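Side-chain contacts in aldehyde dehydrogenase (Burkholderia thailandensis, PDB 5J6B), which probably oxidises aldehydes to carboxylic acids with a nicotinamide coenzyme and is seen here in complex with NADPH: residues A[93-98]-A[163-168]; A[39-44]-A[190-195]. All coordinates share one frame; numbering follows the deposited sequence.

Interaction 1. Residues A[93-98]-A[163-168]; sequences QALCIE and FPLNLA. With NDP (NADPH dihydro-nicotinamide-adenine-dinucleotide phosphate), chain F.
Leu95, on helix 88-99, presses its forked tip against Pro164 and Leu165 in the first turn of helix 164-178. That second helix is the connection of a beta-alpha-beta crossover: it follows strand 155-158 and leads into the parallel strand 182-185 of the Rossmann-like coenzyme-binding sheet, so the contact fastens an outer helix to the coenzyme domain. The CB of Leu95 heads for the other helix but stays well short of it. CG, held anti to the backbone N (chi1 178°), carries the chain further across the gap, still without close contact. CD1 lies against the proline ring, 3.5 Å from Pro164 CG and 3.6 Å from Pro164 CD; the first spacing is tighter than a usual carbon-carbon contact. CD2 turns to the neighbouring residue and meets Leu165 CD1 at 4.1 Å, a looser touch. Leu165 gets there although its CB does not aim at the partner helix: its extended side chain (chi2 -178°) brings CD1 round to the leucine. No hydrogen bond joins the two segments, and the contact is wholly apolar and buried. Glu109 of helix 103-123 packs beside Leu95, Pro164 and Leu165 alike, and its OE1 accepts a hydrogen bond from the backbone N of Asn166. The residues flanking this pair approach the coenzyme: Phe163, in the loop just before the helix, and Leu167 within its first turn. The nicotinamide C5N lies near the plane of the Phe163 ring, at its edge, 4.1 Å from Phe163 CD2. Leu167 comes closer: its CD1 sits 3.4 Å from C5N and 3.6 Å from C4N, the ring carbon that carries hydride in nicotinamide chemistry, while Leu167 CD2 lies 3.9 Å from the carboxamide O7N.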
loop_
_atom_site.group_PDB
_atom_site.type_symbol
_atom_site.label_atom_id
_atom_site.label_comp_id
_atom_site.label_asym_id
_atom_site.label_seq_id
_atom_site.Cartn_x
_atom_site.Cartn_y
_atom_site.Cartn_z
ATOM N N GLN A 93 1.291 28.965 -28.239
ATOM C CA GLN A 93 1.847 29.628 -29.415
ATOM C C GLN A 93 3.374 29.650 -29.371
ATOM O O GLN A 93 4.034 29.497 -30.407
ATOM C CB GLN A 93 1.266 31.038 -29.534
ATOM C CG GLN A 93 -0.256 30.997 -29.708
ATOM C CD GLN A 93 -0.909 32.369 -29.736
ATOM O OE1 GLN A 93 -0.271 33.369 -30.074
ATOM N NE2 GLN A 93 -2.195 32.418 -29.382
ATOM N N ALA A 94 3.953 29.822 -28.183
ATOM C CA ALA A 94 5.406 29.770 -28.072
ATOM C C ALA A 94 5.909 28.380 -28.413
ATOM O O ALA A 94 6.942 28.226 -29.074
ATOM C CB ALA A 94 5.847 30.165 -26.661
ATOM N N LEU A 95 5.176 27.360 -27.971
ATOM C CA LEU A 95 5.521 25.983 -28.298
ATOM C C LEU A 95 5.435 25.746 -29.803
ATOM O O LEU A 95 6.331 25.145 -30.408
ATOM C CB LEU A 95 4.584 25.055 -27.527
ATOM C CG LEU A 95 4.671 23.554 -27.702
ATOM C CD1 LEU A 95 6.113 23.119 -27.518
ATOM C CD2 LEU A 95 3.765 22.915 -26.659
ATOM N N CYS A 96 4.362 26.236 -30.427
ATOM C CA CYS A 96 4.187 26.103 -31.867
ATOM C C CYS A 96 5.397 26.645 -32.628
ATOM O O CYS A 96 5.939 25.977 -33.521
ATOM C CB CYS A 96 2.896 26.824 -32.274
ATOM S SG CYS A 96 2.443 26.666 -33.997
ATOM N N ILE A 97 5.868 27.838 -32.244
ATOM C CA ILE A 97 7.005 28.467 -32.924
ATOM C C ILE A 97 8.299 27.691 -32.666
ATOM O O ILE A 97 8.975 27.243 -33.601
ATOM C CB ILE A 97 7.141 29.933 -32.478
ATOM C CG1 ILE A 97 5.889 30.726 -32.895
ATOM C CG2 ILE A 97 8.427 30.549 -33.037
ATOM C CD1 ILE A 97 5.832 32.145 -32.359
ATOM N N GLU A 98 8.672 27.530 -31.398
ATOM C CA GLU A 98 10.023 27.063 -31.099
ATOM C C GLU A 98 10.201 25.578 -31.387
ATOM O O GLU A 98 11.327 25.138 -31.639
ATOM C CB GLU A 98 10.392 27.369 -29.645
ATOM C CG GLU A 98 9.647 26.559 -28.589
ATOM C CD GLU A 98 10.076 26.944 -27.175
ATOM O OE1 GLU A 98 11.216 27.443 -27.021
ATOM O OE2 GLU A 98 9.282 26.766 -26.225
ATOM N N PHE A 163 8.780 17.476 -26.491
ATOM C CA PHE A 163 7.698 17.774 -25.542
ATOM C C PHE A 163 8.272 18.677 -24.461
ATOM O O PHE A 163 8.372 18.260 -23.297
ATOM C CB PHE A 163 7.123 16.532 -24.858
ATOM C CG PHE A 163 6.348 15.617 -25.749
ATOM C CD1 PHE A 163 5.021 15.885 -26.051
ATOM C CD2 PHE A 163 6.916 14.442 -26.212
ATOM C CE1 PHE A 163 4.292 15.021 -26.853
ATOM C CE2 PHE A 163 6.196 13.569 -27.014
ATOM C CZ PHE A 163 4.885 13.861 -27.336
ATOM N N PRO A 164 8.660 19.909 -24.805
ATOM C CA PRO A 164 9.500 20.675 -23.879
ATOM C C PRO A 164 8.772 21.101 -22.624
ATOM O O PRO A 164 9.392 21.140 -21.556
ATOM C CB PRO A 164 9.950 21.880 -24.717
ATOM C CG PRO A 164 8.892 22.036 -25.745
ATOM C CD PRO A 164 8.349 20.666 -26.034
ATOM N N LEU A 165 7.477 21.414 -22.710
ATOM C CA LEU A 165 6.732 21.757 -21.503
ATOM C C LEU A 165 6.515 20.522 -20.633
ATOM O O LEU A 165 6.873 20.502 -19.448
ATOM C CB LEU A 165 5.388 22.391 -21.877
ATOM C CG LEU A 165 5.422 23.778 -22.532
ATOM C CD1 LEU A 165 3.994 24.277 -22.792
ATOM C CD2 LEU A 165 6.157 24.735 -21.605
ATOM N N ASN A 166 5.917 19.478 -21.204
ATOM C CA ASN A 166 5.459 18.384 -20.354
ATOM C C ASN A 166 6.603 17.519 -19.842
ATOM O O ASN A 166 6.496 16.945 -18.746
ATOM C CB ASN A 166 4.450 17.500 -21.080
ATOM C CG ASN A 166 3.633 16.675 -20.104
ATOM O OD1 ASN A 166 3.185 17.202 -19.077
ATOM N ND2 ASN A 166 3.463 15.392 -20.387
ATOM N N LEU A 167 7.686 17.375 -20.614
ATOM C CA LEU A 167 8.767 16.528 -20.114
ATOM C C LEU A 167 9.618 17.261 -19.089
ATOM O O LEU A 167 10.178 16.621 -18.191
ATOM C CB LEU A 167 9.611 16.000 -21.273
ATOM C CG LEU A 167 8.792 15.003 -22.107
ATOM C CD1 LEU A 167 9.590 14.565 -23.338
ATOM C CD2 LEU A 167 8.343 13.785 -21.266
ATOM N N ALA A 168 9.690 18.599 -19.167
ATOM C CA ALA A 168 10.235 19.349 -18.041
ATOM C C ALA A 168 9.320 19.228 -16.829
ATOM O O ALA A 168 9.795 19.098 -15.693
ATOM C CB ALA A 168 10.440 20.822 -18.417
HETATM P PA NDP F . 19.106 14.926 -27.225
HETATM O O1A NDP F . 19.675 13.691 -26.590
HETATM O O2A NDP F . 19.871 15.335 -28.489
HETATM O O5B NDP F . 19.127 16.149 -26.217
HETATM C C5B NDP F . 18.280 16.129 -25.048
HETATM C C4B NDP F . 18.854 17.116 -24.065
HETATM O O4B NDP F . 20.174 16.680 -23.666
HETATM C C3B NDP F . 19.036 18.544 -24.600
HETATM O O3B NDP F . 18.729 19.476 -23.566
HETATM C C2B NDP F . 20.528 18.580 -24.943
HETATM O O2B NDP F . 21.131 19.890 -24.926
HETATM C C1B NDP F . 21.072 17.765 -23.783
HETATM N N9A NDP F . 22.427 17.256 -23.986
HETATM C C8A NDP F . 22.926 16.594 -25.078
HETATM N N7A NDP F . 24.163 16.184 -24.935
HETATM C C5A NDP F . 24.509 16.616 -23.663
HETATM C C6A NDP F . 25.686 16.485 -22.901
HETATM N N6A NDP F . 26.814 15.918 -23.358
HETATM N N1A NDP F . 25.683 16.990 -21.649
HETATM C C2A NDP F . 24.586 17.618 -21.209
HETATM N N3A NDP F . 23.432 17.830 -21.847
HETATM C C4A NDP F . 23.451 17.286 -23.071
HETATM O O3 NDP F . 17.606 14.636 -27.671
HETATM P PN NDP F . 16.492 15.559 -28.341
HETATM O O1N NDP F . 16.455 16.884 -27.663
HETATM O O2N NDP F . 16.792 15.659 -29.825
HETATM O O5D NDP F . 15.129 14.745 -28.142
HETATM C C5D NDP F . 14.770 13.569 -28.888
HETATM C C4D NDP F . 15.080 12.348 -28.057
HETATM O O4D NDP F . 14.327 12.396 -26.811
HETATM C C3D NDP F . 14.695 11.027 -28.744
HETATM O O3D NDP F . 15.641 9.976 -28.583
HETATM C C2D NDP F . 13.387 10.675 -28.044
HETATM O O2D NDP F . 12.959 9.322 -28.091
HETATM C C1D NDP F . 13.694 11.142 -26.632
HETATM N N1N NDP F . 12.445 11.270 -25.890
HETATM C C2N NDP F . 12.223 10.558 -24.734
HETATM C C3N NDP F . 11.028 10.544 -24.104
HETATM C C7N NDP F . 10.810 9.830 -22.793
HETATM O O7N NDP F . 10.208 10.446 -21.896
HETATM N N7N NDP F . 11.227 8.570 -22.656
HETATM C C4N NDP F . 9.847 11.239 -24.736
HETATM C C5N NDP F . 10.301 12.230 -25.747
HETATM C C6N NDP F . 11.495 12.157 -26.303
HETATM P P2B NDP F . 21.022 20.903 -26.191
HETATM O O1X NDP F . 20.057 20.374 -27.205
HETATM O O2X NDP F . 20.576 22.211 -25.541
HETATM O O3X NDP F . 22.446 20.998 -26.773
#

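Interaction 2. Residues A[39-44]-A[190-195]; sequences VATRVA and TPIGAL
Strand 39-43, flanked by strands 13-18 and 29-32 in a four-stranded mixed sheet, lays Thr41 and Val43 over the first turn of helix 192-202. Thr41 and Ile192 reach toward each other tip to tip, with Thr41 CG2 3.6 Å from Ile192 CD1. The polar branch of the threonine is kept apart from this contact: OG1, anti to the backbone N (chi1 -171°), bonds to the carbonyl O of Lys11. Thr41 is also the second residue of a classic beta bulge, Ala40 and Thr41 both facing Val31 of strand 29-32. Arg42, between Thr41 and Val43, points elsewhere and forms a salt bridge with Glu30. Helix 192-202 itself runs between strands 182-185 and 211-213 of the coenzyme-binding sheet, as a beta-alpha-beta connection. One turn of it serves Val43: Leu195 lies obliquely across the valine, and its CD1 sits over the branch point, 3.8 Å from Val43 CB and 4.0 Å from Val43 CG1. The other valine methyl, CG2, also meets the ring of Pro191, 4.2 Å from Pro191 CG.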
loop_
_atom_site.group_PDB
_atom_site.type_symbol
_atom_site.label_atom_id
_atom_site.label_comp_id
_atom_site.label_asym_id
_atom_site.label_seq_id
_atom_site.Cartn_x
_atom_site.Cartn_y
_atom_site.Cartn_z
ATOM N N VAL A 39 14.879 33.760 -36.882
ATOM C CA VAL A 39 15.063 33.896 -35.439
ATOM C C VAL A 39 13.814 34.515 -34.825
ATOM O O VAL A 39 13.354 35.587 -35.243
ATOM C CB VAL A 39 16.319 34.718 -35.124
ATOM C CG1 VAL A 39 16.367 35.054 -33.639
ATOM C CG2 VAL A 39 17.560 33.936 -35.521
ATOM N N ALA A 40 13.263 33.840 -33.818
ATOM C CA ALA A 40 12.029 34.266 -33.178
ATOM C C ALA A 40 12.275 35.105 -31.936
ATOM O O ALA A 40 11.471 35.981 -31.626
ATOM C CB ALA A 40 11.184 33.041 -32.802
ATOM N N THR A 41 13.350 34.841 -31.204
ATOM C CA THR A 41 13.641 35.553 -29.964
ATOM C C THR A 41 15.056 35.176 -29.552
ATOM O O THR A 41 15.710 34.346 -30.188
ATOM C CB THR A 41 12.636 35.218 -28.855
ATOM O OG1 THR A 41 12.836 36.089 -27.732
ATOM C CG2 THR A 41 12.804 33.768 -28.402
ATOM N N ARG A 42 15.519 35.791 -28.474
ATOM C CA ARG A 42 16.840 35.537 -27.926
ATOM C C ARG A 42 16.691 35.357 -26.430
ATOM O O ARG A 42 15.833 35.990 -25.814
ATOM C CB ARG A 42 17.801 36.687 -28.251
ATOM C CG ARG A 42 18.064 36.803 -29.731
ATOM C CD ARG A 42 18.960 37.979 -30.076
ATOM N NE ARG A 42 19.348 37.910 -31.481
ATOM C CZ ARG A 42 18.542 38.216 -32.493
ATOM N NH1 ARG A 42 17.297 38.623 -32.262
ATOM N NH2 ARG A 42 18.983 38.112 -33.741
ATOM N N VAL A 43 17.469 34.442 -25.851
ATOM C CA VAL A 43 17.388 34.196 -24.419
ATOM C C VAL A 43 18.794 34.179 -23.836
ATOM O O VAL A 43 19.790 34.003 -24.545
ATOM C CB VAL A 43 16.626 32.891 -24.079
ATOM C CG1 VAL A 43 15.451 32.680 -25.038
ATOM C CG2 VAL A 43 17.557 31.715 -24.075
ATOM N N ALA A 44 18.860 34.401 -22.521
ATOM C CA ALA A 44 20.130 34.415 -21.807
ATOM C C ALA A 44 20.728 33.011 -21.742
ATOM O O ALA A 44 20.059 32.063 -21.321
ATOM C CB ALA A 44 19.931 34.967 -20.397
ATOM N N THR A 190 14.562 24.728 -27.839
ATOM C CA THR A 190 13.210 25.033 -27.354
ATOM C C THR A 190 13.237 25.448 -25.886
ATOM O O THR A 190 12.674 24.764 -25.025
ATOM C CB THR A 190 12.284 23.823 -27.537
ATOM O OG1 THR A 190 12.795 22.721 -26.773
ATOM C CG2 THR A 190 12.166 23.411 -29.009
ATOM N N PRO A 191 13.842 26.597 -25.564
ATOM C CA PRO A 191 13.942 27.002 -24.154
ATOM C C PRO A 191 12.816 27.889 -23.641
ATOM O O PRO A 191 12.733 28.111 -22.423
ATOM C CB PRO A 191 15.277 27.770 -24.129
ATOM C CG PRO A 191 15.319 28.443 -25.483
ATOM C CD PRO A 191 14.554 27.534 -26.453
ATOM N N ILE A 192 11.961 28.408 -24.525
ATOM C CA ILE A 192 11.032 29.465 -24.133
ATOM C C ILE A 192 10.027 28.951 -23.115
ATOM O O ILE A 192 9.739 29.617 -22.114
ATOM C CB ILE A 192 10.319 30.047 -25.364
ATOM C CG1 ILE A 192 11.329 30.609 -26.363
ATOM C CG2 ILE A 192 9.339 31.134 -24.926
ATOM C CD1 ILE A 192 10.699 30.969 -27.702
ATOM N N GLY A 193 9.445 27.778 -23.377
ATOM C CA GLY A 193 8.437 27.258 -22.468
ATOM C C GLY A 193 8.974 27.076 -21.062
ATOM O O GLY A 193 8.336 27.476 -20.085
ATOM N N ALA A 194 10.168 26.479 -20.950
ATOM C CA ALA A 194 10.839 26.332 -19.662
ATOM C C ALA A 194 11.026 27.675 -18.962
ATOM O O ALA A 194 10.905 27.762 -17.734
ATOM C CB ALA A 194 12.195 25.652 -19.850
ATOM N N LEU A 195 11.324 28.733 -19.722
ATOM C CA LEU A 195 11.533 30.037 -19.102
ATOM C C LEU A 195 10.216 30.711 -18.720
ATOM O O LEU A 195 10.181 31.494 -17.767
ATOM C CB LEU A 195 12.351 30.936 -20.038
ATOM C CG LEU A 195 13.781 30.446 -20.299
ATOM C CD1 LEU A 195 14.442 31.254 -21.406
ATOM C CD2 LEU A 195 14.618 30.459 -19.013
#

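In the fold
Both interactions are buried and apolar, with no hydrogen bond across either, but they occupy different depths. The centre of interaction 1 lies about 11 Å from the centre of the chain; it joins helix to helix, and its second segment also reaches the nicotinamide. That of interaction 2 lies about 19 Å from the same point and joins a strand of the peripheral sheet to a helix. Each brings an outer element against the first turn of a crossover helix of the coenzyme domain. Glu98 of helix 88-99 gives them a polar connection: its carboxylate probably accepts hydrogen bonds from two backbone amides at the start of helix 192-202, OE1 from Ile192 N (2.8 Å) and OE2 from Gly193 N (3.0 Å).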